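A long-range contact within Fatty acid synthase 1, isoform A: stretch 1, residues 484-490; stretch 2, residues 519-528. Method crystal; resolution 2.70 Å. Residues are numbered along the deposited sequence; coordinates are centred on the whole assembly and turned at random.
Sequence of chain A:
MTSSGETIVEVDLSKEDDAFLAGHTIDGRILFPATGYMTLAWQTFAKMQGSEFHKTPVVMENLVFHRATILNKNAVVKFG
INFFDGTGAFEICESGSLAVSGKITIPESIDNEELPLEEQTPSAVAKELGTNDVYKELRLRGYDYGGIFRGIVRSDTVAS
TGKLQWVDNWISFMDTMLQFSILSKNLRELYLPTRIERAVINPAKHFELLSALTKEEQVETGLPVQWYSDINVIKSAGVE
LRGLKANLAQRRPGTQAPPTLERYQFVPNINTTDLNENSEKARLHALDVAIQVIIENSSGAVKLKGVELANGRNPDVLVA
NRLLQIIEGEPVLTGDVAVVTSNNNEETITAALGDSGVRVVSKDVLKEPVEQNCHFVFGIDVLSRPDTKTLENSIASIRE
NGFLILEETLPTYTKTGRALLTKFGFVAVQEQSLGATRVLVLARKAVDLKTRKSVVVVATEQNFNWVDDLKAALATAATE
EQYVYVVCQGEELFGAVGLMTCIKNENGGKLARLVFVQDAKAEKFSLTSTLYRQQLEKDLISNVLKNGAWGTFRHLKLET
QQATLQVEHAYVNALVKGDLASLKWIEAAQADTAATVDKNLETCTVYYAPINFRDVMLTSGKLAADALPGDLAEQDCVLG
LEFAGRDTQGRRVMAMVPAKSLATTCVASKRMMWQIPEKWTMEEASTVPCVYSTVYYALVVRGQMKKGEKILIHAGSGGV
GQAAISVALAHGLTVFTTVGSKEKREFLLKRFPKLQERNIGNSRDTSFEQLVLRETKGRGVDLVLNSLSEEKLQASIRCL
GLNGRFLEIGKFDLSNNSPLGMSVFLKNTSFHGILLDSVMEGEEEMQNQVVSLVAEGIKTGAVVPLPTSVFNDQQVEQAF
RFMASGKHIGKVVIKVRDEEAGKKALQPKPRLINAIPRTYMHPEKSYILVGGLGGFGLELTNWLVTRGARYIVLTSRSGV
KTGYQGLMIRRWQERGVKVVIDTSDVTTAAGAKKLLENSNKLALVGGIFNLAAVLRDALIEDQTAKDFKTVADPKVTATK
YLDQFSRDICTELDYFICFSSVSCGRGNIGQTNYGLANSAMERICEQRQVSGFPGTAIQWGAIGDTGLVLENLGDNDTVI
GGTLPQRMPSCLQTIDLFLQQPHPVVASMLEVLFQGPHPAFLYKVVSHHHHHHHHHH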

# COMPACT_ATOMS: atom_id res chain seq x y z
N VAL A 484 -79.46 -28.53 17.71
CA VAL A 484 -79.23 -28.01 19.05
C VAL A 484 -79.12 -26.49 19.03
O VAL A 484 -78.31 -25.92 18.31
CB VAL A 484 -77.97 -28.63 19.67
CG1 VAL A 484 -77.76 -28.12 21.09
CG2 VAL A 484 -78.07 -30.15 19.67
N TYR A 485 -79.95 -25.83 19.84
CA TYR A 485 -79.90 -24.38 19.97
C TYR A 485 -79.15 -24.01 21.24
O TYR A 485 -79.60 -24.31 22.35
CB TYR A 485 -81.30 -23.77 20.01
CG TYR A 485 -82.01 -23.77 18.67
CD1 TYR A 485 -81.79 -22.76 17.75
CD2 TYR A 485 -82.91 -24.78 18.34
CE1 TYR A 485 -82.43 -22.75 16.53
CE2 TYR A 485 -83.56 -24.78 17.12
CZ TYR A 485 -83.32 -23.76 16.22
OH TYR A 485 -83.96 -23.76 15.01
N VAL A 486 -78.00 -23.37 21.07
CA VAL A 486 -77.21 -22.90 22.21
C VAL A 486 -77.62 -21.47 22.50
O VAL A 486 -77.39 -20.57 21.69
CB VAL A 486 -75.70 -23.00 21.93
CG1 VAL A 486 -74.90 -22.73 23.20
CG2 VAL A 486 -75.35 -24.37 21.36
N VAL A 487 -78.25 -21.25 23.65
CA VAL A 487 -78.78 -19.94 24.00
C VAL A 487 -77.90 -19.29 25.05
O VAL A 487 -77.70 -19.85 26.13
CB VAL A 487 -80.24 -20.04 24.49
CG1 VAL A 487 -80.79 -18.67 24.85
CG2 VAL A 487 -81.11 -20.70 23.44
N CYS A 488 -77.38 -18.10 24.75
CA CYS A 488 -76.53 -17.37 25.68
C CYS A 488 -77.05 -15.95 25.88
O CYS A 488 -76.62 -15.02 25.20
CB CYS A 488 -75.09 -17.33 25.17
SG CYS A 488 -73.95 -16.46 26.27
N GLN A 489 -77.98 -15.79 26.82
CA GLN A 489 -78.63 -14.51 27.04
C GLN A 489 -78.09 -13.77 28.26
O GLN A 489 -78.14 -14.28 29.38
CB GLN A 489 -80.14 -14.71 27.20
CG GLN A 489 -80.92 -13.41 27.40
CD GLN A 489 -82.41 -13.58 27.19
OE1 GLN A 489 -82.89 -14.68 26.90
NE2 GLN A 489 -83.15 -12.49 27.32
N GLY A 490 -77.58 -12.56 28.04
CA GLY A 490 -77.11 -11.70 29.11
C GLY A 490 -76.03 -12.30 29.98
O GLY A 490 -76.09 -12.22 31.20
N ASP A 519 -78.89 -8.06 25.53
CA ASP A 519 -79.80 -7.48 26.50
C ASP A 519 -80.50 -8.59 27.28
O ASP A 519 -81.17 -9.44 26.70
CB ASP A 519 -80.83 -6.58 25.81
CG ASP A 519 -81.49 -5.62 26.77
OD1 ASP A 519 -81.26 -5.75 27.99
OD2 ASP A 519 -82.23 -4.73 26.31
N ALA A 520 -80.36 -8.58 28.61
CA ALA A 520 -80.93 -9.64 29.43
C ALA A 520 -82.44 -9.51 29.54
O ALA A 520 -83.12 -10.47 29.91
CB ALA A 520 -80.29 -9.63 30.81
N LYS A 521 -82.97 -8.33 29.24
CA LYS A 521 -84.42 -8.12 29.25
C LYS A 521 -84.94 -8.28 27.82
O LYS A 521 -84.88 -7.36 27.01
CB LYS A 521 -84.78 -6.75 29.83
CG LYS A 521 -84.24 -5.57 29.06
CD LYS A 521 -83.97 -4.39 29.98
CE LYS A 521 -83.17 -3.31 29.28
NZ LYS A 521 -82.88 -2.16 30.18
N ALA A 522 -85.43 -9.48 27.52
CA ALA A 522 -85.94 -9.79 26.19
C ALA A 522 -86.78 -11.05 26.28
O ALA A 522 -86.63 -11.83 27.23
CB ALA A 522 -84.81 -9.95 25.20
N GLU A 523 -87.65 -11.27 25.30
CA GLU A 523 -88.51 -12.45 25.32
C GLU A 523 -87.63 -13.68 25.44
O GLU A 523 -86.61 -13.79 24.76
CB GLU A 523 -89.36 -12.53 24.05
CG GLU A 523 -90.41 -11.44 23.91
CD GLU A 523 -89.84 -10.13 23.40
OE1 GLU A 523 -88.61 -10.04 23.23
OE2 GLU A 523 -90.63 -9.19 23.15
N LYS A 524 -88.01 -14.60 26.32
CA LYS A 524 -87.23 -15.80 26.53
C LYS A 524 -87.08 -16.50 25.19
O LYS A 524 -87.90 -16.30 24.29
CB LYS A 524 -87.91 -16.73 27.55
CG LYS A 524 -88.18 -16.09 28.90
CD LYS A 524 -86.90 -15.65 29.59
CE LYS A 524 -87.19 -15.07 30.96
NZ LYS A 524 -85.95 -14.66 31.67
N PHE A 525 -86.05 -17.32 25.05
CA PHE A 525 -85.86 -18.02 23.79
C PHE A 525 -87.10 -18.88 23.53
O PHE A 525 -87.61 -19.54 24.44
CB PHE A 525 -84.60 -18.89 23.80
CG PHE A 525 -84.49 -19.79 22.61
CD1 PHE A 525 -83.96 -19.32 21.42
CD2 PHE A 525 -84.92 -21.11 22.68
CE1 PHE A 525 -83.86 -20.15 20.32
CE2 PHE A 525 -84.82 -21.94 21.58
CZ PHE A 525 -84.29 -21.46 20.40
N SER A 526 -87.58 -18.85 22.30
CA SER A 526 -88.74 -19.64 21.92
C SER A 526 -88.89 -19.63 20.41
O SER A 526 -88.81 -18.58 19.78
CB SER A 526 -90.00 -19.11 22.60
OG SER A 526 -91.13 -19.89 22.26
N LEU A 527 -89.11 -20.80 19.83
CA LEU A 527 -89.30 -20.93 18.39
C LEU A 527 -90.57 -20.21 17.96
O LEU A 527 -90.68 -19.74 16.82
CB LEU A 527 -89.38 -22.40 18.00
CG LEU A 527 -88.22 -23.30 18.45
CD1 LEU A 527 -88.49 -24.75 18.06
CD2 LEU A 527 -86.89 -22.82 17.88
N THR A 528 -91.54 -20.12 18.86
CA THR A 528 -92.85 -19.54 18.56
C THR A 528 -92.88 -18.01 18.59
O THR A 528 -93.65 -17.39 17.87
CB THR A 528 -93.92 -20.05 19.54
OG1 THR A 528 -93.64 -19.57 20.86
CG2 THR A 528 -93.95 -21.58 19.56

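This is a side-chain contact between a strand and an irregular segment, in which an apolar cluster around F525 accounts for about half of the buried surface, and Q489, the residue most covered by the other stretch, adds one weak hydrogen bond. Residues 484-489 form a strand, whereas 519-528 adopts no regular helix or strand, and no backbone-to-backbone hydrogen bond joins the two. Their separation varies along the contact: V487 CA and F525 CA lie 7.3 Å apart, leaving room for side chains between them, while G490 CA and A520 CA approach to 4.4 Å.

Alternation along the strand sets the pattern. Y485 and V487 direct their CA-to-CB bonds toward the second stretch, and V486 between them points away. F525 answers from the other side. V487 CG2 sits over one face of its ring, 3.6 Å from F525 CG and 3.8 Å from the ring centroid, a CH-pi contact that suits a compact, branched methyl-bearing residue. F525 CZ in turn lies over a face of the Y485 ring, 3.7 Å from Y485 CG; the two ring planes meet obliquely at 44°. L527 starts sideways, but its end comes nearer, bringing L527 CD2 to 3.9 Å from Y485 CE2. Tyrosine serves well here because its ring carbons join the apolar cluster while its hydroxyl is hydrogen-bonded elsewhere in the structure.

At the end of the strand the chemistry becomes polar. The long, extended side chain of Q489 carries its amide to the backbone of the loop, where Q489 NE2 donates a weak hydrogen bond to A520 O at 3.3 Å, with an N-H...O angle of only 121°. A522 CB packs 3.7 Å from the same Q489 NE2. Beyond it, G490 has a positive phi, which favours glycine, and a CB there would clash with A520 CB.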